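Local coordinates for protein splicing factor U2AF 35 kDa subunit (Homo sapiens, PDB 1JMT) that helps select the 3' splice site of pre-mRNA, pairing with the large U2AF subunit and mediating its interactions with enhancer-bound proteins, at residues S1-L6 with Y72-R77. The protein carries 1 engineered substitution. Numbering follows the deposited sequence.
Sequences SQTIAL and YVKFRR
I4 and V73 pair backbone to backbone where two neighbouring antiparallel strands of the RRM fold, 3-11 and 68-75, run side by side in the beta sheet. I4 N donates to V73 O at 3.0 Å, and V73 N returns a bond to I4 O. The I4 side chain carries the apolar contact on the helix-covered face. Its CB bears two branches. I4 CG1 sits between the backbone N and the carbonyl carbon (chi1 71°) and lies 3.8 Å from V73 CB. The tip, I4 CD1, reaches the F75 ring at its edge, in plane, 3.6 Å from F75 CE1. On the other branch, I4 CG2 touches F75 CE1 more loosely, at 4.1 Å. V73 CG1 lies over one face of that ring, toward its rim, and helix 78-88 packs on I4. On the other face of the sheet, T3 OG1 rests on the aliphatic start of K74, 3.6 Å from K74 CG, and A5 CB meets Y72 CE2. Just before strand 3-11, Q2 CB lies 3.2 Å from F75 O, with Q2 CG farther off. An alanine at Q2 would keep CB there but would probably leave the F75 carbonyl without the chain that lies beyond it. F75 N donates to Q2 O at 2.8 Å.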
loop_
_atom_site.group_PDB
_atom_site.type_symbol
_atom_site.label_atom_id
_atom_site.label_comp_id
_atom_site.label_asym_id
_atom_site.label_seq_id
_atom_site.Cartn_x
_atom_site.Cartn_y
_atom_site.Cartn_z
ATOM N N SER A 1 1.624 -17.822 7.365
ATOM C CA SER A 1 1.106 -17.329 6.053
ATOM C C SER A 1 2.211 -16.644 5.246
ATOM O O SER A 1 3.150 -16.082 5.814
ATOM C CB SER A 1 -0.048 -16.350 6.285
ATOM O OG SER A 1 -0.584 -15.885 5.057
ATOM N N GLN A 2 2.099 -16.701 3.921
ATOM C CA GLN A 2 3.079 -16.076 3.033
ATOM C C GLN A 2 2.491 -14.781 2.484
ATOM O O GLN A 2 3.158 -14.031 1.774
ATOM C CB GLN A 2 3.400 -16.991 1.852
ATOM C CG GLN A 2 3.932 -18.356 2.220
ATOM C CD GLN A 2 3.927 -19.296 1.033
ATOM O OE1 GLN A 2 4.631 -19.077 0.047
ATOM N NE2 GLN A 2 3.121 -20.349 1.119
ATOM N N THR A 3 1.233 -14.534 2.816
ATOM C CA THR A 3 0.541 -13.356 2.331
ATOM C C THR A 3 0.352 -12.276 3.387
ATOM O O THR A 3 -0.028 -12.566 4.521
ATOM C CB THR A 3 -0.842 -13.733 1.785
ATOM O OG1 THR A 3 -0.714 -14.839 0.886
ATOM C CG2 THR A 3 -1.457 -12.557 1.044
ATOM N N ILE A 4 0.628 -11.034 2.999
ATOM C CA ILE A 4 0.457 -9.887 3.880
ATOM C C ILE A 4 -0.578 -8.964 3.230
ATOM O O ILE A 4 -0.804 -9.030 2.022
ATOM C CB ILE A 4 1.773 -9.093 4.067
ATOM C CG1 ILE A 4 2.134 -8.340 2.778
ATOM C CG2 ILE A 4 2.901 -10.044 4.449
ATOM C CD1 ILE A 4 3.304 -7.374 2.945
ATOM N N ALA A 5 -1.209 -8.120 4.037
ATOM C CA ALA A 5 -2.199 -7.174 3.542
ATOM C C ALA A 5 -1.860 -5.771 4.016
ATOM O O ALA A 5 -1.573 -5.565 5.191
ATOM C CB ALA A 5 -3.587 -7.557 4.044
ATOM N N LEU A 6 -1.881 -4.815 3.092
ATOM C CA LEU A 6 -1.626 -3.419 3.418
ATOM C C LEU A 6 -3.021 -2.810 3.316
ATOM O O LEU A 6 -3.569 -2.642 2.223
ATOM C CB LEU A 6 -0.655 -2.809 2.409
ATOM C CG LEU A 6 0.682 -3.558 2.306
ATOM C CD1 LEU A 6 1.586 -2.830 1.327
ATOM C CD2 LEU A 6 1.349 -3.643 3.679
ATOM N N TYR A 72 -2.457 -6.794 -1.491
ATOM C CA TYR A 72 -2.098 -8.105 -0.978
ATOM C C TYR A 72 -0.836 -8.520 -1.690
ATOM O O TYR A 72 -0.741 -8.404 -2.907
ATOM C CB TYR A 72 -3.196 -9.130 -1.230
ATOM C CG TYR A 72 -4.421 -8.887 -0.399
ATOM C CD1 TYR A 72 -5.439 -8.059 -0.859
ATOM C CD2 TYR A 72 -4.545 -9.451 0.873
ATOM C CE1 TYR A 72 -6.552 -7.795 -0.079
ATOM C CE2 TYR A 72 -5.658 -9.189 1.666
ATOM C CZ TYR A 72 -6.656 -8.360 1.181
ATOM O OH TYR A 72 -7.759 -8.086 1.952
ATOM N N VAL A 73 0.135 -8.988 -0.919
ATOM C CA VAL A 73 1.409 -9.418 -1.466
ATOM C C VAL A 73 1.718 -10.820 -0.969
ATOM O O VAL A 73 1.799 -11.053 0.232
ATOM C CB VAL A 73 2.544 -8.478 -1.018
ATOM C CG1 VAL A 73 3.863 -8.897 -1.664
ATOM C CG2 VAL A 73 2.189 -7.046 -1.358
ATOM N N LYS A 74 1.876 -11.759 -1.890
ATOM C CA LYS A 74 2.189 -13.120 -1.492
ATOM C C LYS A 74 3.674 -13.320 -1.744
ATOM O O LYS A 74 4.121 -13.336 -2.895
ATOM C CB LYS A 74 1.368 -14.130 -2.306
ATOM C CG LYS A 74 1.545 -15.582 -1.844
ATOM C CD LYS A 74 0.748 -16.535 -2.717
ATOM C CE LYS A 74 0.757 -17.945 -2.158
ATOM N NZ LYS A 74 -0.119 -18.849 -2.959
ATOM N N PHE A 75 4.438 -13.426 -0.663
ATOM C CA PHE A 75 5.870 -13.634 -0.772
ATOM C C PHE A 75 6.133 -15.120 -0.957
ATOM O O PHE A 75 5.366 -15.964 -0.484
ATOM C CB PHE A 75 6.597 -13.145 0.485
ATOM C CG PHE A 75 6.641 -11.645 0.623
ATOM C CD1 PHE A 75 5.676 -10.970 1.368
ATOM C CD2 PHE A 75 7.643 -10.906 -0.005
ATOM C CE1 PHE A 75 5.713 -9.575 1.486
ATOM C CE2 PHE A 75 7.685 -9.512 0.107
ATOM C CZ PHE A 75 6.717 -8.849 0.854
ATOM N N ARG A 76 7.218 -15.439 -1.650
ATOM C CA ARG A 76 7.575 -16.829 -1.872
ATOM C C ARG A 76 7.927 -17.486 -0.538
ATOM O O ARG A 76 7.707 -18.679 -0.347
ATOM C CB ARG A 76 8.765 -16.912 -2.823
ATOM C CG ARG A 76 9.212 -18.325 -3.126
ATOM C CD ARG A 76 10.237 -18.341 -4.244
ATOM N NE ARG A 76 10.644 -19.698 -4.584
ATOM C CZ ARG A 76 11.397 -20.010 -5.632
ATOM N NH1 ARG A 76 11.828 -19.056 -6.448
ATOM N NH2 ARG A 76 11.720 -21.276 -5.862
ATOM N N ARG A 77 8.457 -16.688 0.385
ATOM C CA ARG A 77 8.862 -17.180 1.695
ATOM C C ARG A 77 8.056 -16.649 2.867
ATOM O O ARG A 77 7.922 -15.442 3.048
ATOM C CB ARG A 77 10.333 -16.860 1.937
ATOM C CG ARG A 77 11.254 -17.577 1.027
ATOM C CD ARG A 77 12.700 -17.212 1.277
ATOM N NE ARG A 77 13.592 -17.899 0.354
ATOM C CZ ARG A 77 13.231 -18.333 -0.848
ATOM N NH1 ARG A 77 11.996 -18.168 -1.299
ATOM N NH2 ARG A 77 14.117 -18.932 -1.603
#